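Phosphate binding protein (PDB 4JWO) probably binds phosphate, as a PstS-family periplasmic-type binding protein, for transport of the ion across the cytoplasmic membrane. Local coordinates at residues 160-165 / 177-182; 308-313 / 324-329. One frame throughout, in Å; residues are numbered along the deposited sequence.

Contact 1. Residues 160-165 / 177-182; sequences VAELNK and SEVREG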
# COMPACT_ATOMS: atom_id res chain seq x y z
N VAL A 160 3.68 -17.37 1.26
CA VAL A 160 2.82 -16.71 0.29
C VAL A 160 2.03 -17.74 -0.50
O VAL A 160 0.84 -17.56 -0.73
CB VAL A 160 3.64 -15.80 -0.64
CG1 VAL A 160 2.81 -15.36 -1.85
CG2 VAL A 160 4.15 -14.61 0.13
N ALA A 161 2.68 -18.85 -0.85
CA ALA A 161 2.00 -19.92 -1.57
C ALA A 161 0.81 -20.47 -0.77
O ALA A 161 -0.24 -20.74 -1.34
CB ALA A 161 2.97 -21.04 -1.92
N GLU A 162 0.98 -20.62 0.54
CA GLU A 162 -0.13 -21.09 1.37
C GLU A 162 -1.25 -20.07 1.44
O GLU A 162 -2.43 -20.42 1.39
CB GLU A 162 0.35 -21.46 2.78
CG GLU A 162 1.03 -22.80 2.79
CD GLU A 162 1.87 -23.04 4.02
OE1 GLU A 162 2.15 -22.07 4.77
OE2 GLU A 162 2.27 -24.21 4.23
N LEU A 163 -0.88 -18.80 1.53
CA LEU A 163 -1.90 -17.75 1.54
C LEU A 163 -2.66 -17.73 0.22
O LEU A 163 -3.88 -17.49 0.19
CB LEU A 163 -1.26 -16.40 1.88
CG LEU A 163 -0.77 -16.32 3.34
CD1 LEU A 163 0.17 -15.14 3.57
CD2 LEU A 163 -1.94 -16.25 4.33
N ASN A 164 -1.96 -18.00 -0.88
CA ASN A 164 -2.60 -18.06 -2.19
C ASN A 164 -3.53 -19.26 -2.29
O ASN A 164 -4.62 -19.18 -2.84
CB ASN A 164 -1.54 -18.07 -3.31
CG ASN A 164 -2.12 -18.36 -4.67
OD1 ASN A 164 -1.80 -19.39 -5.28
ND2 ASN A 164 -2.97 -17.47 -5.16
N LYS A 165 -3.11 -20.37 -1.71
CA LYS A 165 -3.93 -21.57 -1.67
C LYS A 165 -5.28 -21.27 -0.99
O LYS A 165 -6.32 -21.78 -1.39
CB LYS A 165 -3.18 -22.66 -0.91
CG LYS A 165 -3.72 -24.05 -1.08
CD LYS A 165 -2.81 -25.03 -0.34
CE LYS A 165 -3.19 -26.47 -0.62
NZ LYS A 165 -2.32 -27.39 0.16
N SER A 177 -6.48 -28.10 7.58
CA SER A 177 -5.83 -29.36 7.17
C SER A 177 -5.56 -29.38 5.67
O SER A 177 -4.75 -30.17 5.18
CB SER A 177 -6.71 -30.55 7.54
OG SER A 177 -8.00 -30.39 6.98
N GLU A 178 -6.28 -28.54 4.95
CA GLU A 178 -6.17 -28.47 3.50
C GLU A 178 -5.05 -27.53 3.06
O GLU A 178 -4.67 -27.52 1.89
CB GLU A 178 -7.51 -28.03 2.88
CG GLU A 178 -8.59 -29.09 2.99
CD GLU A 178 -9.98 -28.57 2.64
OE1 GLU A 178 -10.22 -27.36 2.80
OE2 GLU A 178 -10.84 -29.38 2.22
N VAL A 179 -4.53 -26.73 4.00
CA VAL A 179 -3.47 -25.78 3.68
C VAL A 179 -2.10 -26.41 3.81
O VAL A 179 -1.26 -26.29 2.92
CB VAL A 179 -3.55 -24.53 4.57
CG1 VAL A 179 -2.50 -23.50 4.14
CG2 VAL A 179 -4.94 -23.93 4.50
N ARG A 180 -1.87 -27.10 4.91
CA ARG A 180 -0.60 -27.79 5.14
C ARG A 180 -0.87 -29.13 5.81
O ARG A 180 -1.72 -29.21 6.71
CB ARG A 180 0.34 -26.96 6.01
CG ARG A 180 1.73 -27.58 6.18
CD ARG A 180 2.57 -26.78 7.15
NE ARG A 180 2.76 -25.40 6.71
CZ ARG A 180 3.61 -24.54 7.26
NH1 ARG A 180 4.37 -24.94 8.27
NH2 ARG A 180 3.69 -23.30 6.79
N GLU A 181 -0.15 -30.15 5.37
CA GLU A 181 -0.25 -31.51 5.89
C GLU A 181 -0.21 -31.51 7.41
O GLU A 181 0.71 -30.96 8.01
CB GLU A 181 0.92 -32.36 5.38
CG GLU A 181 0.91 -33.79 5.89
CD GLU A 181 -0.13 -34.64 5.20
OE1 GLU A 181 -0.53 -34.28 4.07
OE2 GLU A 181 -0.55 -35.66 5.78
N GLY A 182 -1.23 -32.10 8.02
CA GLY A 182 -1.22 -32.32 9.45
C GLY A 182 -1.91 -31.26 10.28
O GLY A 182 -2.21 -31.49 11.44
O HOH W 1 1.48 -26.24 2.57
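Arg-180 meets Glu-162 side-on, a two-pronged salt bridge that ties helix 160-167 to the loop before strand 189-192 on the surface of this PBP-type binding protein. The carboxylate and guanidinium planes are nearly coplanar, 29° apart, with the carboxylate at the edge of the guanidinium, and in the two main bonds each oxygen has its own nitrogen. NH2 of Arg-180 lies 2.8 Å from OE1 of Glu-162, using the syn lone pair in a fairly straight bond of 166°. The partner bond, from NE of Arg-180 to OE2 of Glu-162, is equally short but more bent, the nitrogen standing somewhat out of the carboxylate plane; NH2 adds a weak bond to OE2. The bend at chi3 (-60°) places NE beside OE2 of Glu-162. Arginine suits the place because NE and NH2 present two N-H donors side by side to the two carboxylate oxygens. NH2 also makes a weak hydrogen bond to the carbonyl of Cys-157, a cysteine disulfide-bonded to Cys-266.

Nearer the helix, the aliphatic part of Glu-162 crosses Val-179, whose CG1 rests 3.8 Å from CB of Glu-162. Beta-branched and nonpolar, Val-179 suits this buried place, where it also touches Val-173 and Ile-188.

One turn further on, Lys-165 sends out a fully extended chain, long enough for its ammonium to reach two successive carbonyls. NZ of Lys-165 is 2.9 Å from O of Glu-178, tilted modestly from that carbonyl plane. It makes a longer hydrogen bond, 3.2 Å from NZ of Lys-165 to O of Val-179, with the nitrogen well above the carbonyl plane. One water donates to both O of Val-179 and OE2 of Glu-162, the latter 2.7 Å away.

Contact 2. Residues 308-313 / 324-329; sequences LSEKGD and VPKSVK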
# COMPACT_ATOMS: atom_id res chain seq x y z
N LEU A 308 6.33 16.15 1.24
CA LEU A 308 7.58 15.65 1.81
C LEU A 308 7.87 16.23 3.19
O LEU A 308 8.77 15.76 3.89
CB LEU A 308 8.75 15.97 0.87
CG LEU A 308 8.67 15.45 -0.57
CD1 LEU A 308 9.93 15.82 -1.35
CD2 LEU A 308 8.46 13.94 -0.58
N SER A 309 7.13 17.26 3.57
CA SER A 309 7.37 17.95 4.84
C SER A 309 6.93 17.10 6.03
O SER A 309 6.34 16.04 5.85
CB SER A 309 6.61 19.27 4.86
OG SER A 309 5.21 19.05 4.84
N GLU A 310 7.23 17.59 7.23
CA GLU A 310 6.82 16.91 8.45
C GLU A 310 5.30 16.82 8.53
O GLU A 310 4.75 15.85 9.07
CB GLU A 310 7.38 17.63 9.68
CG GLU A 310 7.07 16.94 11.01
CD GLU A 310 7.76 15.60 11.16
OE1 GLU A 310 8.80 15.37 10.51
OE2 GLU A 310 7.26 14.76 11.94
N LYS A 311 4.62 17.83 8.00
CA LYS A 311 3.16 17.82 7.93
C LYS A 311 2.67 16.72 7.00
O LYS A 311 1.64 16.10 7.24
CB LYS A 311 2.63 19.16 7.46
CG LYS A 311 2.74 20.26 8.50
CD LYS A 311 2.17 21.56 7.98
CE LYS A 311 2.20 22.64 9.04
NZ LYS A 311 1.73 23.95 8.50
N GLY A 312 3.42 16.49 5.92
CA GLY A 312 3.12 15.42 5.00
C GLY A 312 3.24 14.08 5.69
O GLY A 312 2.37 13.22 5.54
N ASP A 313 4.31 13.92 6.46
CA ASP A 313 4.55 12.68 7.20
C ASP A 313 3.42 12.43 8.20
O ASP A 313 3.00 11.30 8.40
CB ASP A 313 5.88 12.73 7.94
CG ASP A 313 7.07 12.84 7.01
OD1 ASP A 313 6.97 12.40 5.85
OD2 ASP A 313 8.11 13.37 7.46
N VAL A 324 8.11 7.62 6.03
CA VAL A 324 9.42 7.17 5.55
C VAL A 324 10.53 7.45 6.57
O VAL A 324 10.45 8.41 7.35
CB VAL A 324 9.79 7.85 4.20
CG1 VAL A 324 8.80 7.45 3.10
CG2 VAL A 324 9.85 9.36 4.36
N PRO A 325 11.58 6.61 6.56
CA PRO A 325 12.78 6.85 7.36
C PRO A 325 13.38 8.23 7.08
O PRO A 325 13.17 8.77 6.00
CB PRO A 325 13.74 5.76 6.89
CG PRO A 325 12.83 4.65 6.44
CD PRO A 325 11.64 5.33 5.83
N LYS A 326 14.11 8.79 8.04
CA LYS A 326 14.70 10.11 7.87
C LYS A 326 15.62 10.14 6.65
O LYS A 326 15.67 11.14 5.94
CB LYS A 326 15.48 10.55 9.11
CG LYS A 326 14.63 10.84 10.35
CD LYS A 326 13.71 12.03 10.13
CE LYS A 326 12.75 12.21 11.31
NZ LYS A 326 11.95 13.47 11.18
N SER A 327 16.36 9.05 6.41
CA SER A 327 17.28 9.05 5.27
C SER A 327 16.51 9.16 3.96
O SER A 327 16.97 9.80 3.02
CB SER A 327 18.19 7.81 5.28
OG SER A 327 17.45 6.64 5.01
N VAL A 328 15.33 8.56 3.92
CA VAL A 328 14.47 8.66 2.74
C VAL A 328 13.97 10.10 2.57
O VAL A 328 14.05 10.66 1.48
CB VAL A 328 13.28 7.69 2.81
CG1 VAL A 328 12.38 7.89 1.60
CG2 VAL A 328 13.77 6.25 2.88
N LYS A 329 13.48 10.69 3.66
CA LYS A 329 12.99 12.07 3.65
C LYS A 329 14.06 13.04 3.16
O LYS A 329 13.79 13.90 2.31
CB LYS A 329 12.53 12.49 5.04
CG LYS A 329 12.07 13.93 5.17
CD LYS A 329 11.55 14.21 6.58
CE LYS A 329 11.05 15.64 6.73
NZ LYS A 329 10.53 15.90 8.10
O HOH W 2 6.31 9.74 4.96
O HOH W 3 9.72 11.15 7.58
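Lys-329 carries the ionic part of this contact, its ammonium group set between two acids of helix 310-318. NZ of Lys-329 lies 3.0 Å from OE1 of Glu-310 and 3.6 Å from OD2 of Asp-313, a salt bridge to each. The lysine chain is extended throughout, with CG anti to the backbone N (chi1 177°), and it crosses the glutamate at about a right angle. Glu-310 itself is bent at chi2 (66°), and its OE1 has a second, long salt bridge to Lys-326. The nearby positive charge is likely to favour the ionised form of both carboxylates. An alanine in place of Lys-329 would probably leave Asp-313 without its salt-bridge mate across this contact and Glu-310 with only the long link to Lys-326.

Van der Waals contact accompanies the charges. The methylenes of Lys-329 pass the carbonyl O of Leu-308, with CE 3.6 Å from it, and the length of the lysine carries NZ on to the acids. Leu-308 in turn packs on Phe-137 of strand 134-148.

Water supplies the remaining bonds, each oxygen of Asp-313 reaching the backbone of Val-324 through its own molecule. One water donates to OD1 of Asp-313 and accepts from N of Val-324; the other donates to O of Val-324, 2.8 Å away, and weakly to OD2. Aspartate suits the place because its two oxygens can each accept from a separate water.

Capping is local to the first segment: Ser-309, at the N-cap position of helix 310-318, accepts a weak capping bond from N of Gly-312, and its OG is also bonded to the carbonyl of Phe-306. Across the contact, Glu-310, Asp-313, Lys-326 and Lys-329 form an interhelical salt-bridge network between the first turns of helices 310-318 and 326-340.

In the fold
Contact 1 and contact 2 follow one another along the chain, the first closing before the second opens, and they lie on opposite sides of the chain's centre. Their centres are 39 Å apart and their nearest atoms about 22 Å, so neither touches the other. The centre of contact 1 sits at the surface, about 24 Å from the chain centre, whereas that of contact 2, at 17 Å, is partly buried beside strand 134-148. In PBP-type proteins the ligand typically binds in the cleft between the two lobes; neither contact includes a bound phosphate. The side chain of Arg-180 in contact 1 lies about 4 Å from a bound 1,2-ethanediol, probably from the crystallisation liquor.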